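Local coordinates for SH3 domain-containing protein (Dictyostelium discoideum, PDB 4NQI), which remodels membranes through its inverse BAR domain, the part described here, in osmoregulation, phagocytosis and cytokinesis, and probably binds phosphatidylinositol lipids, at residues S211-S214 against T215-N218; E202-L205 against S206-M210; L63-L66 against T67-N70; N101-I104 against T105-Q109. All coordinates share one frame; numbering follows the deposited sequence.

Contact 1 (S211-S214 against T215-N218); sequences SKFS and TNLN
Thr215 lies one helical turn beyond Ser211 and turns its hydroxyl back along the helix, so that OG1 gives a rather long hydrogen bond of 3.3 Å to Ser211 O. With OG1 anti to its own carbonyl carbon (chi1 -52°), the hydroxyl stands beside the backbone N and meets the acceptor in the carbonyl plane, while CG2 takes the place anti to the N. Phe213 and Asn216 are set at a slant: the ring and amide planes are 66° apart, and the end of the amide comes to the ring edge, near its plane, beside CD1. Leu217 folds back in the same sense as Thr215, but with carbon alone, its CG resting 3.2 Å from Phe213 O. That carbonyl also takes the backbone bond from Leu217 N (3.0 Å), and Asn218 N closes the next turn on Ser214 O. The aromatic ring packs on Leu88 of helix 72-140 and on Leu199 of the second subunit, whereas Ser214 OG bonds to Met210 O. In this stretch of the I-BAR helix, the hydroxyls of Ser214 and Thr215 thus spend their polarity on main-chain carbonyls of the preceding turn, and the Phe213 ring packs against both helix 72-140 and the second subunit.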
loop_
_atom_site.group_PDB
_atom_site.type_symbol
_atom_site.label_atom_id
_atom_site.label_comp_id
_atom_site.label_asym_id
_atom_site.label_seq_id
_atom_site.Cartn_x
_atom_site.Cartn_y
_atom_site.Cartn_z
ATOM N N SER B 211 13.133 -1.082 -2.641
ATOM C CA SER B 211 14.301 -1.941 -2.822
ATOM C C SER B 211 14.080 -2.994 -3.908
ATOM O O SER B 211 14.949 -3.210 -4.755
ATOM C CB SER B 211 14.665 -2.624 -1.502
ATOM O OG SER B 211 15.793 -3.467 -1.658
ATOM N N LYS B 212 12.918 -3.642 -3.886
ATOM C CA LYS B 212 12.619 -4.717 -4.832
ATOM C C LYS B 212 12.340 -4.223 -6.251
ATOM O O LYS B 212 12.967 -4.684 -7.204
ATOM C CB LYS B 212 11.448 -5.573 -4.336
ATOM C CG LYS B 212 11.821 -6.587 -3.263
ATOM C CD LYS B 212 10.858 -7.771 -3.262
ATOM C CE LYS B 212 11.223 -8.782 -2.179
ATOM N NZ LYS B 212 12.568 -9.394 -2.384
ATOM N N PHE B 213 11.399 -3.291 -6.386
ATOM C CA PHE B 213 10.966 -2.817 -7.702
ATOM C C PHE B 213 12.063 -2.099 -8.492
ATOM O O PHE B 213 12.012 -2.044 -9.719
ATOM C CB PHE B 213 9.708 -1.944 -7.582
ATOM C CG PHE B 213 8.433 -2.733 -7.428
ATOM C CD1 PHE B 213 8.447 -4.121 -7.506
ATOM C CD2 PHE B 213 7.220 -2.091 -7.218
ATOM C CE1 PHE B 213 7.278 -4.852 -7.373
ATOM C CE2 PHE B 213 6.046 -2.819 -7.083
ATOM C CZ PHE B 213 6.077 -4.200 -7.161
ATOM N N SER B 214 13.058 -1.559 -7.790
ATOM C CA SER B 214 14.204 -0.938 -8.451
ATOM C C SER B 214 15.063 -1.984 -9.158
ATOM O O SER B 214 15.572 -1.741 -10.255
ATOM C CB SER B 214 15.051 -0.154 -7.449
ATOM O OG SER B 214 14.347 0.973 -6.961
ATOM N N THR B 215 15.222 -3.143 -8.524
ATOM C CA THR B 215 15.974 -4.246 -9.118
ATOM C C THR B 215 15.282 -4.768 -10.384
ATOM O O THR B 215 15.945 -5.070 -11.380
ATOM C CB THR B 215 16.180 -5.397 -8.113
ATOM O OG1 THR B 215 16.748 -4.881 -6.901
ATOM C CG2 THR B 215 17.111 -6.448 -8.686
ATOM N N ASN B 216 13.953 -4.872 -10.343
ATOM C CA ASN B 216 13.178 -5.288 -11.510
ATOM C C ASN B 216 13.298 -4.276 -12.647
ATOM O O ASN B 216 13.510 -4.652 -13.799
ATOM C CB ASN B 216 11.704 -5.479 -11.148
ATOM C CG ASN B 216 11.495 -6.530 -10.078
ATOM O OD1 ASN B 216 11.142 -6.212 -8.942
ATOM N ND2 ASN B 216 11.693 -7.795 -10.441
ATOM N N LEU B 217 13.161 -2.993 -12.313
ATOM C CA LEU B 217 13.325 -1.913 -13.286
ATOM C C LEU B 217 14.686 -1.980 -13.973
ATOM O O LEU B 217 14.782 -1.840 -15.192
ATOM C CB LEU B 217 13.146 -0.547 -12.619
ATOM C CG LEU B 217 11.721 -0.133 -12.251
ATOM C CD1 LEU B 217 11.706 1.223 -11.559
ATOM C CD2 LEU B 217 10.835 -0.103 -13.484
ATOM N N ASN B 218 15.736 -2.199 -13.185
ATOM C CA ASN B 218 17.080 -2.353 -13.730
ATOM C C ASN B 218 17.175 -3.551 -14.671
ATOM O O ASN B 218 17.754 -3.452 -15.756
ATOM C CB ASN B 218 18.107 -2.476 -12.602
ATOM C CG ASN B 218 19.530 -2.589 -13.117
ATOM O OD1 ASN B 218 20.104 -1.615 -13.605
ATOM N ND2 ASN B 218 20.109 -3.781 -13.003
#

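Contact 2 (E202-L205 against S206-M210); sequences EIEL and SADTM
Glu202 meets Ser206 through its main-chain carbonyl, which is gripped twice: Ser206 N and Ser206 OG both lie 2.9 Å from Glu202 O and reach it from opposite faces of the carbonyl plane. The backbone N-H is the straighter approach, whereas the hydroxyl, anti to its own carbonyl carbon (chi1 -60°), sits above the plane. With an alanine in place of Ser206 the backbone bond could remain, but Glu202 O would probably lose its second donor and a small gap is likely to open against Thr209 of the second subunit. Ile203 adds a routine helical bond from Ala207 N and packs on Leu217 of the second subunit. Glu204 O takes the usual bond from Asp208 N, and the two side chains run side by side, pointing the same way, with Glu204 OE2 4.4 Å from Asp208 OD2 and their carboxylate planes 68° apart. This like-charge pair is probably eased by Lys201 and Arg91, each a weak, long ion-pair partner of one acid. Leu205 repeats the pattern of Glu202, since Thr209 OG1 and Thr209 N both give 2.8 Å bonds to Leu205 O, the hydroxyl again from above the plane. Such back-bonding of serine and threonine to the carbonyl four residues earlier is a familiar feature of alpha-helices, here on helix 152-224 at the dimer interface of an I-BAR domain.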
loop_
_atom_site.group_PDB
_atom_site.type_symbol
_atom_site.label_atom_id
_atom_site.label_comp_id
_atom_site.label_asym_id
_atom_site.label_seq_id
_atom_site.Cartn_x
_atom_site.Cartn_y
_atom_site.Cartn_z
ATOM N N GLU B 202 3.951 -0.049 7.699
ATOM C CA GLU B 202 3.717 0.565 6.392
ATOM C C GLU B 202 5.011 1.122 5.816
ATOM O O GLU B 202 5.303 0.944 4.631
ATOM C CB GLU B 202 2.678 1.685 6.483
ATOM C CG GLU B 202 1.232 1.226 6.397
ATOM C CD GLU B 202 0.808 0.832 4.991
ATOM O OE1 GLU B 202 1.684 0.692 4.110
ATOM O OE2 GLU B 202 -0.409 0.661 4.770
ATOM N N ILE B 203 5.775 1.803 6.667
ATOM C CA ILE B 203 7.081 2.344 6.297
ATOM C C ILE B 203 8.025 1.226 5.843
ATOM O O ILE B 203 8.745 1.366 4.850
ATOM C CB ILE B 203 7.692 3.136 7.480
ATOM C CG1 ILE B 203 6.901 4.427 7.708
ATOM C CG2 ILE B 203 9.161 3.449 7.240
ATOM C CD1 ILE B 203 7.361 5.240 8.907
ATOM N N GLU B 204 7.994 0.109 6.564
ATOM C CA GLU B 204 8.795 -1.063 6.228
ATOM C C GLU B 204 8.428 -1.628 4.854
ATOM O O GLU B 204 9.305 -1.863 4.018
ATOM C CB GLU B 204 8.614 -2.133 7.307
ATOM C CG GLU B 204 9.392 -3.417 7.073
ATOM C CD GLU B 204 9.241 -4.401 8.221
ATOM O OE1 GLU B 204 9.139 -3.953 9.384
ATOM O OE2 GLU B 204 9.223 -5.623 7.961
ATOM N N LEU B 205 7.134 -1.842 4.625
ATOM C CA LEU B 205 6.651 -2.347 3.341
ATOM C C LEU B 205 7.053 -1.424 2.195
ATOM O O LEU B 205 7.511 -1.888 1.147
ATOM C CB LEU B 205 5.130 -2.510 3.357
ATOM C CG LEU B 205 4.515 -2.872 2.001
ATOM C CD1 LEU B 205 4.864 -4.300 1.614
ATOM C CD2 LEU B 205 3.012 -2.673 1.992
ATOM N N SER B 206 6.878 -0.121 2.400
ATOM C CA SER B 206 7.260 0.874 1.406
ATOM C C SER B 206 8.750 0.775 1.085
ATOM O O SER B 206 9.151 0.881 -0.076
ATOM C CB SER B 206 6.923 2.284 1.901
ATOM O OG SER B 206 5.537 2.425 2.153
ATOM N N ALA B 207 9.563 0.567 2.119
ATOM C CA ALA B 207 11.008 0.437 1.953
ATOM C C ALA B 207 11.375 -0.841 1.197
ATOM O O ALA B 207 12.297 -0.843 0.374
ATOM C CB ALA B 207 11.708 0.478 3.304
ATOM N N ASP B 208 10.661 -1.927 1.483
ATOM C CA ASP B 208 10.873 -3.181 0.764
ATOM C C ASP B 208 10.439 -3.052 -0.696
ATOM O O ASP B 208 11.053 -3.635 -1.590
ATOM C CB ASP B 208 10.115 -4.329 1.436
ATOM C CG ASP B 208 10.636 -4.644 2.828
ATOM O OD1 ASP B 208 11.786 -4.267 3.143
ATOM O OD2 ASP B 208 9.896 -5.283 3.606
ATOM N N THR B 209 9.375 -2.287 -0.927
ATOM C CA THR B 209 8.861 -2.064 -2.276
ATOM C C THR B 209 9.876 -1.314 -3.134
ATOM O O THR B 209 10.141 -1.702 -4.280
ATOM C CB THR B 209 7.539 -1.278 -2.249
ATOM O OG1 THR B 209 6.583 -1.978 -1.444
ATOM C CG2 THR B 209 6.985 -1.111 -3.656
HETATM N N MSE B 210 10.444 -0.244 -2.576
HETATM C CA MSE B 210 11.450 0.545 -3.285
HETATM C C MSE B 210 12.676 -0.301 -3.614
HETATM O O MSE B 210 13.194 -0.249 -4.730
HETATM C CB MSE B 210 11.872 1.764 -2.459
HETATM C CG MSE B 210 10.758 2.766 -2.195
HETATM SE SE MSE B 210 11.338 4.272 -1.094
HETATM C CE MSE B 210 12.587 5.096 -2.336
#

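Contact 3 (L63-L66 against T67-N70); sequences LTRL and TIHN
Thr67 OG1 lies between its own backbone N and carbonyl carbon (chi1 68°), which swings it onto Thr64 O; Ile68 instead has CG1 anti to its carbonyl carbon (chi1 -65°), which lays CD1 alongside Arg65. The threonine hydroxyl bonds to that carbonyl, Thr67 OG1 to Thr64 O measuring 2.5 Å, shorter than usual and so doubtful in its exact length, and Thr67 N reaches the same oxygen at 3.0 Å from above the carbonyl plane. Two donors of one residue therefore both point at a single carbonyl close to the end of helix 15-64. Arg65 bends at chi3 (58°) and runs beside Ile68 in the same direction, so that Ile68 CD1 sits over the centre of one guanidinium face, 3.7 Å from Arg65 CZ. Ile68 CG2 also lies over one face of the neighbouring His69 ring, offset toward its rim. Farther round the turn, Asn70 ND2 donates to Leu66 O at 2.9 Å, slightly tilted from the carbonyl plane, and a weak bond from Asn70 N joins the same acceptor. Across the dimer, Asn70 OD1 accepts from Asn26 of the second subunit, with a weak bond from that subunit's His188, while Leu66 packs on its Phe35. Carbonyls near the end of the helix are thus met by side-chain as well as backbone donors of the turn, and Asn70's amide ties that turn to the partner chain.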
loop_
_atom_site.group_PDB
_atom_site.type_symbol
_atom_site.label_atom_id
_atom_site.label_comp_id
_atom_site.label_asym_id
_atom_site.label_seq_id
_atom_site.Cartn_x
_atom_site.Cartn_y
_atom_site.Cartn_z
ATOM N N LEU B 63 1.867 -14.111 -14.064
ATOM C CA LEU B 63 3.192 -13.752 -14.559
ATOM C C LEU B 63 4.113 -14.970 -14.579
ATOM O O LEU B 63 4.909 -15.140 -15.505
ATOM C CB LEU B 63 3.800 -12.635 -13.708
ATOM C CG LEU B 63 3.119 -11.269 -13.823
ATOM C CD1 LEU B 63 3.638 -10.302 -12.770
ATOM C CD2 LEU B 63 3.332 -10.686 -15.208
ATOM N N THR B 64 3.999 -15.814 -13.554
ATOM C CA THR B 64 4.756 -17.061 -13.485
ATOM C C THR B 64 4.391 -17.973 -14.655
ATOM O O THR B 64 5.259 -18.626 -15.235
ATOM C CB THR B 64 4.502 -17.805 -12.153
ATOM O OG1 THR B 64 4.971 -17.006 -11.061
ATOM C CG2 THR B 64 5.228 -19.136 -12.131
ATOM N N ARG B 65 3.107 -18.000 -15.004
ATOM C CA ARG B 65 2.619 -18.862 -16.078
ATOM C C ARG B 65 3.136 -18.453 -17.461
ATOM O O ARG B 65 3.056 -19.235 -18.408
ATOM C CB ARG B 65 1.086 -18.924 -16.070
ATOM C CG ARG B 65 0.498 -19.653 -14.863
ATOM C CD ARG B 65 -1.009 -19.831 -14.999
ATOM N NE ARG B 65 -1.351 -20.568 -16.211
ATOM C CZ ARG B 65 -1.413 -21.893 -16.286
ATOM N NH1 ARG B 65 -1.161 -22.633 -15.212
ATOM N NH2 ARG B 65 -1.727 -22.479 -17.432
ATOM N N LEU B 66 3.664 -17.236 -17.575
ATOM C CA LEU B 66 4.301 -16.794 -18.814
ATOM C C LEU B 66 5.520 -17.664 -19.111
ATOM O O LEU B 66 5.860 -17.906 -20.271
ATOM C CB LEU B 66 4.737 -15.328 -18.714
ATOM C CG LEU B 66 3.682 -14.232 -18.561
ATOM C CD1 LEU B 66 4.337 -12.856 -18.481
ATOM C CD2 LEU B 66 2.693 -14.268 -19.710
ATOM N N THR B 67 6.163 -18.139 -18.046
ATOM C CA THR B 67 7.399 -18.913 -18.149
ATOM C C THR B 67 7.165 -20.362 -18.563
ATOM O O THR B 67 8.117 -21.137 -18.673
ATOM C CB THR B 67 8.170 -18.909 -16.818
ATOM O OG1 THR B 67 7.429 -19.643 -15.835
ATOM C CG2 THR B 67 8.388 -17.486 -16.334
ATOM N N ILE B 68 5.905 -20.731 -18.774
ATOM C CA ILE B 68 5.582 -22.067 -19.260
ATOM C C ILE B 68 6.112 -22.240 -20.683
ATOM O O ILE B 68 6.717 -23.263 -21.009
ATOM C CB ILE B 68 4.059 -22.333 -19.230
ATOM C CG1 ILE B 68 3.546 -22.342 -17.787
ATOM C CG2 ILE B 68 3.726 -23.653 -19.915
ATOM C CD1 ILE B 68 2.034 -22.254 -17.663
ATOM N N HIS B 69 5.899 -21.223 -21.516
ATOM C CA HIS B 69 6.273 -21.285 -22.928
ATOM C C HIS B 69 7.347 -20.264 -23.304
ATOM O O HIS B 69 7.862 -20.284 -24.424
ATOM C CB HIS B 69 5.038 -21.085 -23.812
ATOM C CG HIS B 69 4.085 -22.239 -23.789
ATOM N ND1 HIS B 69 2.842 -22.169 -23.197
ATOM C CD2 HIS B 69 4.191 -23.491 -24.293
ATOM C CE1 HIS B 69 2.224 -23.329 -23.336
ATOM N NE2 HIS B 69 3.022 -24.148 -23.998
ATOM N N ASN B 70 7.680 -19.376 -22.373
ATOM C CA ASN B 70 8.691 -18.354 -22.629
ATOM C C ASN B 70 9.895 -18.465 -21.693
ATOM O O ASN B 70 9.808 -18.132 -20.505
ATOM C CB ASN B 70 8.073 -16.953 -22.550
ATOM C CG ASN B 70 6.888 -16.785 -23.486
ATOM O OD1 ASN B 70 7.053 -16.660 -24.701
ATOM N ND2 ASN B 70 5.684 -16.780 -22.922
#

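Contact 4 (N101-I104 against T105-Q109); sequences NEFI and TPNKQ
Pro106 and Asn101 meet where a wider, pi-type turn at 101-104 runs into a kink, and the hydrogen bonding shows the break. Proline has no N-H to give, and Phe103 O stays 3.5 Å from Pro106 N. Beyond the interruption, regular bonding resumes: Asn107 N reaches Phe103 O at 2.8 Å, and Lys108 N reaches Ile104 O at 3.0 Å. Carbon-to-carbonyl contacts fill the gap in the pattern. The pyrrolidine ring lies against three carbonyls, Pro106 CG being 3.1 Å from Asn101 O and 3.7 Å from Glu102 O, while Pro106 CD approaches Phe103 O at 3.3 Å. With a glycine in place of Pro106 the ring is lost, and these carbonyls would probably lose their close carbon neighbours, with the backbone at the kink set freer to turn. The ring-to-side-chain contact is between Phe103 and Asn107. With CG anti to the backbone N (chi1 173°), the phenyl ring leans toward the next turn and brings Phe103 CE1 to 4.0 Å from Asn107 CB; the two side chains cross at a slant, though ring and amide planes differ by only 20°. The end of that amide looks elsewhere, its ND2 bonding to Gln194 OE1 and to a bound PEG molecule, probably from the crystallisation liquor. Among its neighbours, Phe103 meets Phe195 of helix 152-224 edge-to-face and packs on Val38 and Ala42 of helix 15-64, so this bend of helix 72-140 is lodged between the other two long helices of the chain.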
loop_
_atom_site.group_PDB
_atom_site.type_symbol
_atom_site.label_atom_id
_atom_site.label_comp_id
_atom_site.label_asym_id
_atom_site.label_seq_id
_atom_site.Cartn_x
_atom_site.Cartn_y
_atom_site.Cartn_z
ATOM N N ASN B 101 -4.246 -6.804 14.794
ATOM C CA ASN B 101 -3.775 -7.365 16.060
ATOM C C ASN B 101 -3.204 -6.331 17.031
ATOM O O ASN B 101 -3.323 -6.487 18.245
ATOM C CB ASN B 101 -2.727 -8.453 15.802
ATOM C CG ASN B 101 -3.285 -9.634 15.028
ATOM O OD1 ASN B 101 -4.448 -10.007 15.191
ATOM N ND2 ASN B 101 -2.451 -10.234 14.183
ATOM N N GLU B 102 -2.579 -5.286 16.492
ATOM C CA GLU B 102 -1.869 -4.304 17.312
ATOM C C GLU B 102 -2.660 -3.017 17.556
ATOM O O GLU B 102 -2.351 -2.271 18.488
ATOM C CB GLU B 102 -0.509 -3.964 16.694
ATOM C CG GLU B 102 0.370 -5.171 16.379
ATOM C CD GLU B 102 1.092 -5.706 17.599
ATOM O OE1 GLU B 102 0.915 -5.134 18.697
ATOM O OE2 GLU B 102 1.840 -6.696 17.460
ATOM N N PHE B 103 -3.667 -2.751 16.726
ATOM C CA PHE B 103 -4.516 -1.571 16.921
ATOM C C PHE B 103 -5.991 -1.888 17.171
ATOM O O PHE B 103 -6.519 -1.600 18.246
ATOM C CB PHE B 103 -4.404 -0.596 15.745
ATOM C CG PHE B 103 -5.386 0.541 15.817
ATOM C CD1 PHE B 103 -5.304 1.479 16.836
ATOM C CD2 PHE B 103 -6.395 0.670 14.875
ATOM C CE1 PHE B 103 -6.210 2.525 16.913
ATOM C CE2 PHE B 103 -7.301 1.715 14.944
ATOM C CZ PHE B 103 -7.207 2.643 15.966
ATOM N N ILE B 104 -6.649 -2.463 16.166
ATOM C CA ILE B 104 -8.099 -2.681 16.184
ATOM C C ILE B 104 -8.608 -3.414 17.428
ATOM O O ILE B 104 -9.424 -2.874 18.178
ATOM C CB ILE B 104 -8.571 -3.409 14.905
ATOM C CG1 ILE B 104 -8.452 -2.476 13.697
ATOM C CG2 ILE B 104 -10.005 -3.898 15.057
ATOM C CD1 ILE B 104 -8.538 -3.188 12.365
ATOM N N THR B 105 -8.125 -4.633 17.647
ATOM C CA THR B 105 -8.536 -5.420 18.812
ATOM C C THR B 105 -8.099 -4.816 20.165
ATOM O O THR B 105 -8.908 -4.740 21.091
ATOM C CB THR B 105 -8.098 -6.906 18.698
ATOM O OG1 THR B 105 -8.445 -7.415 17.402
ATOM C CG2 THR B 105 -8.773 -7.749 19.766
ATOM N N PRO B 106 -6.825 -4.386 20.293
ATOM C CA PRO B 106 -6.434 -3.806 21.586
ATOM C C PRO B 106 -7.104 -2.468 21.918
ATOM O O PRO B 106 -7.321 -2.196 23.100
ATOM C CB PRO B 106 -4.923 -3.605 21.440
ATOM C CG PRO B 106 -4.514 -4.559 20.380
ATOM C CD PRO B 106 -5.655 -4.588 19.419
ATOM N N ASN B 107 -7.417 -1.645 20.920
ATOM C CA ASN B 107 -8.054 -0.356 21.200
ATOM C C ASN B 107 -9.558 -0.495 21.423
ATOM O O ASN B 107 -10.160 0.298 22.150
ATOM C CB ASN B 107 -7.761 0.666 20.099
ATOM C CG ASN B 107 -7.858 2.101 20.593
ATOM O OD1 ASN B 107 -8.802 2.824 20.266
ATOM N ND2 ASN B 107 -6.878 2.518 21.393
ATOM N N LYS B 108 -10.156 -1.503 20.794
ATOM C CA LYS B 108 -11.556 -1.840 21.030
ATOM C C LYS B 108 -11.754 -2.172 22.509
ATOM O O LYS B 108 -12.701 -1.699 23.146
ATOM C CB LYS B 108 -11.961 -3.025 20.151
ATOM C CG LYS B 108 -13.449 -3.332 20.127
ATOM C CD LYS B 108 -13.842 -4.015 18.820
ATOM C CE LYS B 108 -13.015 -5.267 18.567
ATOM N NZ LYS B 108 -13.285 -5.841 17.218
ATOM N N GLN B 109 -10.840 -2.973 23.050
ATOM C CA GLN B 109 -10.856 -3.333 24.464
ATOM C C GLN B 109 -10.612 -2.108 25.342
ATOM O O GLN B 109 -11.243 -1.939 26.388
ATOM C CB GLN B 109 -9.785 -4.388 24.742
ATOM C CG GLN B 109 -9.695 -4.813 26.194
ATOM C CD GLN B 109 -10.925 -5.565 26.650
ATOM O OE1 GLN B 109 -11.401 -5.382 27.772
ATOM N NE2 GLN B 109 -11.446 -6.424 25.782
#

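How the contacts relate
Along the chain the order is contact 3, contact 4, contact 2, contact 1, all within the IRSp53/MIM homology (I-BAR) domain, and together they sample all three of its long helices. Contact 3 lies where helix 15-64 gives way to the loop before helix 72-140, contact 4 kinks helix 72-140, and contacts 2 and 1 follow in direct succession on helix 152-224, their centres 13 Å apart. Contacts 1, 2 and 3 lie on one side of the chain's centre and touch the second subunit. Contact 4, 42 Å from contact 3 between centres, sits near the middle and meets no other chain. Three of the contacts therefore lie beside the dimer interface, and contact 4 within the three-helix bundle of one chain.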